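Local coordinates for protein putative tetR family transcriptional regulator (Streptomyces coelicolor A3, PDB 2Q24) that probably binds DNA at regulatory sites and controls transcription as a dimeric member of the TetR family of helix-turn-helix regulators, at residues R17-F28 with R58-E69; G144-M155 with L181-T189. All coordinates share one frame; numbering follows the deposited sequence. Where two conformers were deposited one is given.

Contact 1: R17-F28 with R58-E69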
loop_
_atom_site.group_PDB
_atom_site.type_symbol
_atom_site.label_atom_id
_atom_site.label_comp_id
_atom_site.label_asym_id
_atom_site.label_seq_id
_atom_site.Cartn_x
_atom_site.Cartn_y
_atom_site.Cartn_z
ATOM N N ARG B 17 -10.605 14.125 4.519
ATOM C CA ARG B 17 -9.491 13.306 5.034
ATOM C C ARG B 17 -8.201 13.499 4.226
ATOM O O ARG B 17 -7.130 13.733 4.811
ATOM C CB ARG B 17 -9.859 11.812 5.137
ATOM C CG ARG B 17 -8.744 10.932 5.751
ATOM C CD ARG B 17 -8.969 9.433 5.533
ATOM N NE ARG B 17 -7.776 8.618 5.827
ATOM C CZ ARG B 17 -7.448 8.137 7.029
ATOM N NH1 ARG B 17 -8.200 8.399 8.087
ATOM N NH2 ARG B 17 -6.352 7.392 7.176
ATOM N N ASP B 18 -8.290 13.399 2.898
ATOM C CA ASP B 18 -7.140 13.643 2.026
ATOM C C ASP B 18 -6.568 15.049 2.298
ATOM O O ASP B 18 -5.349 15.251 2.295
ATOM C CB ASP B 18 -7.541 13.528 0.553
ATOM C CG ASP B 18 -7.055 12.228 -0.122
ATOM O OD1 ASP B 18 -6.581 11.271 0.545
ATOM O OD2 ASP B 18 -7.178 12.160 -1.367
ATOM N N LYS B 19 -7.447 16.024 2.568
ATOM C CA LYS B 19 -6.970 17.371 2.856
ATOM C C LYS B 19 -6.189 17.470 4.136
ATOM O O LYS B 19 -5.126 18.099 4.168
ATOM C CB LYS B 19 -8.106 18.406 2.817
ATOM C CG LYS B 19 -8.252 19.030 1.453
ATOM C CD LYS B 19 -9.519 19.846 1.319
ATOM C CE LYS B 19 -9.621 20.910 2.374
ATOM N NZ LYS B 19 -10.751 21.875 2.129
ATOM N N ILE B 20 -6.706 16.835 5.186
ATOM C CA ILE B 20 -6.073 16.860 6.491
ATOM C C ILE B 20 -4.733 16.186 6.373
ATOM O O ILE B 20 -3.720 16.717 6.852
ATOM C CB ILE B 20 -6.943 16.144 7.576
ATOM C CG1 ILE B 20 -8.144 17.024 7.964
ATOM C CG2 ILE B 20 -6.127 15.880 8.849
ATOM C CD1 ILE B 20 -9.187 16.280 8.855
ATOM N N LEU B 21 -4.738 15.002 5.740
ATOM C CA LEU B 21 -3.522 14.195 5.678
ATOM C C LEU B 21 -2.429 14.838 4.830
ATOM O O LEU B 21 -1.269 14.818 5.210
ATOM C CB LEU B 21 -3.832 12.758 5.225
ATOM C CG LEU B 21 -4.799 12.044 6.190
ATOM C CD1 LEU B 21 -5.059 10.637 5.695
ATOM C CD2 LEU B 21 -4.269 12.019 7.664
ATOM N N ALA B 22 -2.811 15.458 3.715
ATOM C CA ALA B 22 -1.864 16.200 2.884
ATOM C C ALA B 22 -1.246 17.353 3.680
ATOM O O ALA B 22 -0.022 17.534 3.693
ATOM C CB ALA B 22 -2.562 16.724 1.632
ATOM N N ALA B 23 -2.097 18.107 4.371
ATOM C CA ALA B 23 -1.641 19.191 5.254
ATOM C C ALA B 23 -0.736 18.683 6.388
ATOM O O ALA B 23 0.297 19.310 6.686
ATOM C CB ALA B 23 -2.849 19.987 5.824
ATOM N N ALA B 24 -1.099 17.552 7.013
ATOM C CA ALA B 24 -0.252 16.932 8.021
ATOM C C ALA B 24 1.146 16.597 7.506
ATOM O O ALA B 24 2.137 16.850 8.175
ATOM C CB ALA B 24 -0.934 15.666 8.585
ATOM N N VAL B 25 1.230 15.962 6.337
ATOM C CA VAL B 25 2.523 15.640 5.790
ATOM C C VAL B 25 3.355 16.911 5.600
ATOM O O VAL B 25 4.529 16.927 5.943
ATOM C CB VAL B 25 2.387 14.901 4.442
ATOM C CG1 VAL B 25 3.738 14.845 3.688
ATOM C CG2 VAL B 25 1.793 13.491 4.661
ATOM N N ARG B 26 2.741 17.957 5.041
ATOM C CA ARG B 26 3.420 19.218 4.750
ATOM C C ARG B 26 3.970 19.803 6.062
ATOM O O ARG B 26 5.159 20.123 6.176
ATOM C CB ARG B 26 2.401 20.157 4.078
ATOM C CG ARG B 26 2.893 21.470 3.461
ATOM C CD ARG B 26 1.668 22.278 2.928
ATOM N NE ARG B 26 0.582 21.373 2.481
ATOM C CZ ARG B 26 -0.724 21.674 2.437
ATOM N NH1 ARG B 26 -1.172 22.877 2.796
ATOM N NH2 ARG B 26 -1.595 20.757 2.017
ATOM N N VAL B 27 3.111 19.899 7.064
ATOM C CA VAL B 27 3.481 20.554 8.323
ATOM C C VAL B 27 4.462 19.703 9.156
ATOM O O VAL B 27 5.415 20.226 9.733
ATOM C CB VAL B 27 2.223 20.961 9.158
ATOM C CG1 VAL B 27 2.632 21.639 10.480
ATOM C CG2 VAL B 27 1.323 21.923 8.370
ATOM N N PHE B 28 4.230 18.397 9.243
ATOM C CA PHE B 28 5.166 17.546 9.977
ATOM C C PHE B 28 6.518 17.473 9.270
ATOM O O PHE B 28 7.549 17.432 9.936
ATOM C CB PHE B 28 4.606 16.141 10.214
ATOM C CG PHE B 28 3.601 16.070 11.335
ATOM C CD1 PHE B 28 3.940 16.468 12.633
ATOM C CD2 PHE B 28 2.313 15.613 11.090
ATOM C CE1 PHE B 28 3.003 16.417 13.659
ATOM C CE2 PHE B 28 1.368 15.549 12.126
ATOM C CZ PHE B 28 1.720 15.948 13.398
ATOM N N ARG B 58 -1.867 12.599 18.378
ATOM C CA ARG B 58 -0.910 13.132 17.420
ATOM C C ARG B 58 -0.247 12.000 16.633
ATOM O O ARG B 58 -0.070 12.096 15.405
ATOM C CB ARG B 58 0.154 13.948 18.159
ATOM C CG ARG B 58 1.129 14.644 17.246
ATOM C CD ARG B 58 2.281 15.228 18.049
ATOM N NE ARG B 58 1.937 16.561 18.557
ATOM C CZ ARG B 58 2.324 17.703 17.977
ATOM N NH1 ARG B 58 3.090 17.684 16.886
ATOM N NH2 ARG B 58 1.959 18.864 18.494
ATOM N N GLU B 59 0.133 10.928 17.335
ATOM C CA GLU B 59 0.773 9.811 16.629
ATOM C C GLU B 59 -0.155 9.092 15.638
ATOM O O GLU B 59 0.305 8.571 14.616
ATOM C CB GLU B 59 1.525 8.827 17.549
ATOM C CG GLU B 59 1.226 8.791 19.007
ATOM C CD GLU B 59 1.384 10.121 19.728
ATOM O OE1 GLU B 59 2.518 10.604 19.944
ATOM O OE2 GLU B 59 0.341 10.672 20.095
ATOM N N ALA B 60 -1.453 9.078 15.924
ATOM C CA ALA B 60 -2.394 8.484 14.977
ATOM C C ALA B 60 -2.460 9.354 13.701
ATOM O O ALA B 60 -2.532 8.834 12.579
ATOM C CB ALA B 60 -3.718 8.341 15.595
ATOM N N LEU B 61 -2.431 10.669 13.891
ATOM C CA LEU B 61 -2.372 11.624 12.751
ATOM C C LEU B 61 -1.116 11.438 11.924
ATOM O O LEU B 61 -1.180 11.341 10.701
ATOM C CB LEU B 61 -2.520 13.094 13.224
ATOM C CG LEU B 61 -2.582 14.126 12.095
ATOM C CD1 LEU B 61 -3.769 13.817 11.155
ATOM C CD2 LEU B 61 -2.647 15.581 12.639
ATOM N N ILE B 62 0.040 11.382 12.579
ATOM C CA ILE B 62 1.317 11.178 11.871
ATOM C C ILE B 62 1.298 9.869 11.094
ATOM O O ILE B 62 1.619 9.850 9.909
ATOM C CB ILE B 62 2.482 11.124 12.893
ATOM C CG1 ILE B 62 2.664 12.516 13.524
ATOM C CG2 ILE B 62 3.798 10.673 12.221
ATOM C CD1 ILE B 62 3.389 12.474 14.877
ATOM N N GLU B 63 0.904 8.780 11.754
ATOM C CA GLU B 63 0.844 7.466 11.054
ATOM C C GLU B 63 -0.073 7.485 9.841
ATOM O O GLU B 63 0.319 7.060 8.737
ATOM C CB GLU B 63 0.424 6.337 12.010
ATOM C CG GLU B 63 0.211 5.053 11.230
ATOM C CD GLU B 63 -0.048 3.849 12.063
ATOM O OE1 GLU B 63 0.302 3.843 13.257
ATOM O OE2 GLU B 63 -0.650 2.909 11.496
ATOM N N ALA B 64 -1.308 7.954 10.029
ATOM C CA ALA B 64 -2.269 8.078 8.903
ATOM C C ALA B 64 -1.753 8.950 7.740
ATOM O O ALA B 64 -1.912 8.603 6.557
ATOM C CB ALA B 64 -3.601 8.626 9.410
ATOM N N ALA B 65 -1.115 10.072 8.080
ATOM C CA ALA B 65 -0.520 10.984 7.081
ATOM C C ALA B 65 0.559 10.288 6.268
ATOM O O ALA B 65 0.541 10.359 5.009
ATOM C CB ALA B 65 0.068 12.209 7.728
ATOM N N TYR B 66 1.474 9.604 6.972
ATOM C CA TYR B 66 2.513 8.830 6.285
ATOM C C TYR B 66 1.888 7.748 5.373
ATOM O O TYR B 66 2.293 7.617 4.212
ATOM C CB TYR B 66 3.525 8.212 7.284
ATOM C CG TYR B 66 4.608 7.403 6.568
ATOM C CD1 TYR B 66 5.716 8.038 5.935
ATOM C CD2 TYR B 66 4.529 6.011 6.518
ATOM C CE1 TYR B 66 6.685 7.271 5.284
ATOM C CE2 TYR B 66 5.494 5.262 5.886
ATOM C CZ TYR B 66 6.545 5.898 5.261
ATOM O OH TYR B 66 7.476 5.122 4.614
ATOM N N ARG B 67 0.935 6.977 5.889
ATOM C CA ARG B 67 0.339 5.896 5.112
ATOM C C ARG B 67 -0.397 6.421 3.910
ATOM O O ARG B 67 -0.404 5.802 2.835
ATOM C CB ARG B 67 -0.630 5.109 6.001
ATOM C CG ARG B 67 0.101 4.269 7.028
ATOM C CD ARG B 67 -0.861 3.542 7.991
ATOM N NE ARG B 67 -1.713 2.570 7.303
ATOM C CZ ARG B 67 -2.530 1.730 7.908
ATOM N NH1 ARG B 67 -2.629 1.761 9.242
ATOM N NH2 ARG B 67 -3.260 0.878 7.189
ATOM N N ASN B 68 -1.065 7.573 4.083
ATOM C CA ASN B 68 -1.741 8.200 2.965
ATOM C C ASN B 68 -0.761 8.648 1.886
ATOM O O ASN B 68 -1.045 8.498 0.695
ATOM C CB ASN B 68 -2.552 9.418 3.475
ATOM C CG ASN B 68 -3.302 10.109 2.353
ATOM O OD1 ASN B 68 -2.925 11.193 1.949
ATOM N ND2 ASN B 68 -4.378 9.480 1.862
ATOM N N GLU B 69 0.400 9.185 2.293
ATOM C CA GLU B 69 1.422 9.647 1.355
ATOM C C GLU B 69 1.952 8.460 0.499
ATOM O O GLU B 69 2.092 8.556 -0.731
ATOM C CB GLU B 69 2.585 10.332 2.127
ATOM C CG GLU B 69 3.797 10.755 1.275
ATOM C CD GLU B 69 3.614 12.039 0.508
ATOM O OE1 GLU B 69 2.520 12.665 0.569
ATOM O OE2 GLU B 69 4.589 12.446 -0.172
HETATM O O HOH W 1 -3.871 6.706 6.125
HETATM O O HOH W 2 -3.939 13.380 0.763
#
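L21 is a knob that fastens helix 17-28 to helix 58-69, sitting in a hole formed by L61, A64, A65 and N68. Its CB lies against the amide of N68, 3.7 Å from N68 OD1. Beyond CG the two methyls part: CD1 rests on N68 CB at 3.6 Å, while CD2 reaches over the helix backbone to A65 N and also touches A64 CB and L61 CD1. The small side chains of A64 and A65 suit this place because they let the axes approach to 8.5 Å at the crossing of -101°. A24 CB meets A65 CB at 3.7 Å, and V25 lays CG2 on the carbonyl oxygen and methyl of A65. L61 is the answering knob, held among I20, L21, A24 and F28.

At one end of the contact the F28 ring takes I62 CG1 over one face in a CH-pi contact, 3.7 Å from the ring centroid. R58 NH1 comes to the edge of the same ring, in its plane, while NH2 of that guanidinium is hydrogen-bonded to A35 O. At the other end N68 sets its CG opposite the backbone N (chi1 -179°), which carries the amide out to D18. There N68 ND2 donates to D18 OD1 (3.1 Å, 148° at the hydrogen), with the acceptor tilted from the amide plane. N68 ND2 is also a hydrogen-bond donor to D124 OD1 of the second subunit, so the amide joins the helix pair to the dimer partner. A water gives hydrogens to D18 O and N68 OD1, bridging the helices beside that bond. Helix 37-43 packs on F28 and L61 as well, so this nearly perpendicular pair forms part of the core of the TetR-type DNA-binding domain, in which the first helix crosses the helix following the predicted helix-turn-helix.

Contact 2: G144-M155 with L181-T189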
loop_
_atom_site.group_PDB
_atom_site.type_symbol
_atom_site.label_atom_id
_atom_site.label_comp_id
_atom_site.label_asym_id
_atom_site.label_seq_id
_atom_site.Cartn_x
_atom_site.Cartn_y
_atom_site.Cartn_z
ATOM N N GLY B 144 10.177 -1.952 -24.805
ATOM C CA GLY B 144 11.527 -1.760 -25.290
ATOM C C GLY B 144 12.133 -0.408 -24.969
ATOM O O GLY B 144 13.147 -0.048 -25.564
ATOM N N GLU B 145 11.537 0.340 -24.028
ATOM C CA GLU B 145 11.973 1.712 -23.779
ATOM C C GLU B 145 13.053 1.782 -22.718
ATOM O O GLU B 145 13.709 2.824 -22.579
ATOM C CB GLU B 145 10.763 2.584 -23.358
ATOM C CG GLU B 145 9.833 2.850 -24.553
ATOM C CD GLU B 145 8.583 3.678 -24.197
ATOM O OE1 GLU B 145 8.477 4.176 -23.050
ATOM O OE2 GLU B 145 7.707 3.799 -25.074
ATOM N N ILE B 146 13.148 0.723 -21.911
ATOM C CA ILE B 146 14.261 0.546 -20.982
ATOM C C ILE B 146 14.786 -0.870 -21.085
ATOM O O ILE B 146 14.091 -1.801 -21.588
ATOM C CB ILE B 146 13.909 0.844 -19.476
ATOM C CG1 ILE B 146 12.822 -0.101 -18.959
ATOM C CG2 ILE B 146 13.578 2.344 -19.280
ATOM C CD1 ILE B 146 12.745 -0.136 -17.387
ATOM N N ARG B 147 16.006 -1.059 -20.599
ATOM C CA ARG B 147 16.559 -2.400 -20.406
ATOM C C ARG B 147 15.679 -3.187 -19.454
ATOM O O ARG B 147 14.920 -2.629 -18.644
ATOM C CB ARG B 147 17.990 -2.321 -19.842
ATOM C CG ARG B 147 18.034 -1.594 -18.511
ATOM C CD ARG B 147 19.444 -1.049 -18.197
ATOM N NE ARG B 147 20.402 -2.167 -18.008
ATOM C CZ ARG B 147 21.668 -1.988 -17.658
ATOM N NH1 ARG B 147 22.165 -0.742 -17.496
ATOM N NH2 ARG B 147 22.448 -3.061 -17.483
ATOM N N SER B 148 15.788 -4.505 -19.540
ATOM C CA SER B 148 14.910 -5.362 -18.731
ATOM C C SER B 148 15.660 -6.063 -17.585
ATOM O O SER B 148 15.057 -6.859 -16.831
ATOM C CB SER B 148 14.261 -6.431 -19.619
ATOM O OG SER B 148 15.279 -7.227 -20.182
ATOM N N ASP B 149 16.948 -5.763 -17.445
ATOM C CA ASP B 149 17.776 -6.478 -16.474
ATOM C C ASP B 149 18.085 -5.738 -15.164
ATOM O O ASP B 149 18.968 -6.164 -14.407
ATOM C CB ASP B 149 19.085 -6.892 -17.139
ATOM C CG ASP B 149 19.931 -5.678 -17.544
ATOM O OD1 ASP B 149 19.322 -4.639 -17.807
ATOM O OD2 ASP B 149 21.170 -5.741 -17.619
ATOM N N ILE B 150 17.393 -4.653 -14.900
ATOM C CA ILE B 150 17.553 -3.981 -13.604
ATOM C C ILE B 150 16.481 -4.409 -12.607
ATOM O O ILE B 150 15.330 -4.547 -12.970
ATOM C CB ILE B 150 17.577 -2.439 -13.758
ATOM C CG1 ILE B 150 18.692 -2.023 -14.709
ATOM C CG2 ILE B 150 17.690 -1.758 -12.376
ATOM C CD1 ILE B 150 20.183 -2.421 -14.257
ATOM N N ARG B 151 16.888 -4.590 -11.354
ATOM C CA ARG B 151 16.033 -5.030 -10.272
ATOM C C ARG B 151 15.323 -3.819 -9.654
ATOM O O ARG B 151 15.944 -2.791 -9.457
ATOM C CB ARG B 151 16.894 -5.745 -9.201
ATOM C CG ARG B 151 18.097 -6.641 -9.736
ATOM C CD ARG B 151 18.398 -7.818 -8.796
ATOM N NE ARG B 151 19.731 -8.466 -8.838
ATOM C CZ ARG B 151 20.489 -8.745 -9.906
ATOM N NH1 ARG B 151 20.123 -8.468 -11.141
ATOM N NH2 ARG B 151 21.672 -9.335 -9.721
ATOM N N SER B 152 14.031 -3.956 -9.338
ATOM C CA SER B 152 13.315 -2.859 -8.727
ATOM C C SER B 152 13.853 -2.529 -7.316
ATOM O O SER B 152 13.790 -1.388 -6.898
ATOM C CB SER B 152 11.791 -3.102 -8.745
ATOM O OG SER B 152 11.493 -4.399 -8.287
ATOM N N THR B 153 14.406 -3.506 -6.608
ATOM C CA THR B 153 14.967 -3.177 -5.287
ATOM C C THR B 153 16.220 -2.268 -5.429
ATOM O O THR B 153 16.544 -1.441 -4.551
ATOM C CB THR B 153 15.261 -4.422 -4.458
ATOM O OG1 THR B 153 15.801 -4.005 -3.202
ATOM C CG2 THR B 153 16.230 -5.283 -5.139
ATOM N N ASP B 154 16.930 -2.460 -6.534
ATOM C CA ASP B 154 18.106 -1.630 -6.797
ATOM C C ASP B 154 17.672 -0.239 -7.216
ATOM O O ASP B 154 18.235 0.757 -6.790
ATOM C CB ASP B 154 18.996 -2.251 -7.892
ATOM C CG ASP B 154 19.754 -3.459 -7.424
ATOM O OD1 ASP B 154 19.882 -3.703 -6.196
ATOM O OD2 ASP B 154 20.270 -4.157 -8.309
HETATM N N MSE B 155 16.642 -0.150 -8.052
HETATM C CA MSE B 155 16.148 1.150 -8.440
HETATM C C MSE B 155 15.621 1.884 -7.197
HETATM O O MSE B 155 15.768 3.102 -7.040
HETATM C CB MSE B 155 15.058 0.979 -9.512
HETATM C CG MSE B 155 14.596 2.248 -10.083
HETATM SE SE MSE B 155 16.094 3.097 -11.193
HETATM C CE MSE B 155 14.933 4.561 -11.752
ATOM N N LEU B 181 20.331 10.973 -14.680
ATOM C CA LEU B 181 21.487 10.088 -14.806
ATOM C C LEU B 181 21.041 8.658 -14.581
ATOM O O LEU B 181 21.408 7.752 -15.346
ATOM C CB LEU B 181 22.583 10.453 -13.805
ATOM C CG LEU B 181 23.810 9.567 -13.748
ATOM C CD1 LEU B 181 24.572 9.520 -15.090
ATOM C CD2 LEU B 181 24.710 10.111 -12.659
ATOM N N VAL B 182 20.235 8.456 -13.544
ATOM C CA VAL B 182 19.735 7.075 -13.213
ATOM C C VAL B 182 18.836 6.544 -14.329
ATOM O O VAL B 182 19.000 5.407 -14.767
ATOM C CB VAL B 182 18.986 7.071 -11.857
ATOM C CG1 VAL B 182 18.189 5.789 -11.688
ATOM C CG2 VAL B 182 20.018 7.215 -10.729
ATOM N N LEU B 183 17.921 7.385 -14.825
ATOM C CA LEU B 183 17.055 6.970 -15.937
ATOM C C LEU B 183 17.853 6.703 -17.200
ATOM O O LEU B 183 17.535 5.757 -17.937
ATOM C CB LEU B 183 15.901 7.960 -16.190
ATOM C CG LEU B 183 14.977 8.016 -14.937
ATOM C CD1 LEU B 183 14.116 9.240 -15.035
ATOM C CD2 LEU B 183 14.144 6.776 -14.790
ATOM N N ASP B 184 18.922 7.473 -17.420
ATOM C CA ASP B 184 19.833 7.176 -18.546
ATOM C C ASP B 184 20.562 5.831 -18.400
ATOM O O ASP B 184 20.831 5.163 -19.409
ATOM C CB ASP B 184 20.837 8.301 -18.783
ATOM C CG ASP B 184 20.198 9.506 -19.437
ATOM O OD1 ASP B 184 19.016 9.406 -19.898
ATOM O OD2 ASP B 184 20.851 10.560 -19.415
ATOM N N GLY B 185 20.850 5.415 -17.171
ATOM C CA GLY B 185 21.440 4.067 -16.942
ATOM C C GLY B 185 20.459 2.958 -17.383
ATOM O O GLY B 185 20.879 1.813 -17.596
ATOM N N LEU B 186 19.158 3.305 -17.505
ATOM C CA LEU B 186 18.131 2.320 -17.867
ATOM C C LEU B 186 18.016 2.188 -19.380
ATOM O O LEU B 186 17.289 1.325 -19.871
ATOM C CB LEU B 186 16.750 2.756 -17.326
ATOM C CG LEU B 186 16.663 2.723 -15.784
ATOM C CD1 LEU B 186 15.231 3.117 -15.393
ATOM C CD2 LEU B 186 17.085 1.383 -15.151
ATOM N N ARG B 187 18.716 3.030 -20.136
ATOM C CA ARG B 187 18.594 2.999 -21.606
ATOM C C ARG B 187 18.919 1.587 -22.133
ATOM O O ARG B 187 19.884 0.980 -21.660
ATOM C CB ARG B 187 19.541 4.051 -22.242
ATOM C CG ARG B 187 19.133 5.498 -21.947
ATOM C CD ARG B 187 19.931 6.499 -22.880
ATOM N NE ARG B 187 21.223 7.013 -22.363
ATOM C CZ ARG B 187 22.251 6.285 -21.915
ATOM N NH1 ARG B 187 22.147 4.980 -21.822
ATOM N NH2 ARG B 187 23.391 6.874 -21.501
ATOM N N PRO B 188 18.122 1.086 -23.118
ATOM C CA PRO B 188 18.221 -0.222 -23.809
ATOM C C PRO B 188 19.586 -0.180 -24.504
ATOM O O PRO B 188 20.000 0.888 -24.953
ATOM C CB PRO B 188 16.975 -0.279 -24.713
ATOM C CG PRO B 188 16.539 1.100 -24.837
ATOM C CD PRO B 188 17.009 1.885 -23.655
ATOM N N THR B 189 20.192 -1.349 -24.711
ATOM C CA THR B 189 21.100 -1.579 -25.857
ATOM C C THR B 189 20.710 -0.992 -27.187
ATOM O O THR B 189 21.455 -0.159 -27.753
ATOM C CB THR B 189 21.495 -3.066 -25.911
#
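Backbone meets backbone where the loop after helix 125-142 passes the chain leaving helix 172-185, R147 and P188 coming within 4.4 Å of each other at their CA atoms. G144, with positive phi (71°), ends the earlier helix in a Schellman motif, a conformation glycine adopts readily, and the chain then extends through I146 and R147. R147 N donates to L186 O at 2.8 Å, almost straight at 170°, and the CA of I146 lies against the same oxygen. P188, which has no N-H to offer, instead places CG and CD beside the carbonyl oxygens of G144 and E145.

The guanidinium of R147 adds a second grip. NH1 reaches G185 O (2.9 Å) in the guanidinium plane, supplying a donor to a carbonyl near the end of helix 172-185. CG stands between the backbone N and the carbonyl carbon (chi1 59°), which lays the aliphatic part of the chain along L186 O. D149 fixes the rotation of the group from another edge: its OD1 takes NE at 2.7 Å and its OD2 takes NH2, a side-on, two-pronged salt bridge. I150 CD1 covers one face of the guanidinium.

These bonds tie the exit of helix 172-185 to the loop after helix 125-142, in the helical C-terminal domain assigned to the SbtR-like family, where L186 also packs on L90 of helix 86-106.

L186 is the apolar centre of the contact. Its CB lies beside I146 CG2, the two side chains pointing the same way, CD2 meets I150 CG1 at 3.8 Å, and CD1 approaches the CE methyl of M155. That selenomethionine, its long, flexible chain bent at chi2, carries SE to 3.4 Å from V182 CG1; its CE touches L183 CD2, the two side chains crossing at about a right angle.

Overall arrangement
From the N terminus, contact 1 closes first: helix 17-28 is met again by 58-69 after 29 intervening residues, mostly helical, that include the predicted helix-turn-helix, so the probable DNA-binding domain is tied together early. The chain then continues through helices 77-83, 86-106, 108-116 and 125-142 before contact 2 opens at 144-155; helices 152-165 and 172-185 lead back to 181-189 near the C terminus. The two closures stand in series, neither nested nor crossed. The centres of contact 1 and contact 2 lie about 33 Å apart, on opposite sides of the chain's centre. Helix 86-106 spans the distance, touching V25 and E69 in contact 1 and L183 and L186 in contact 2.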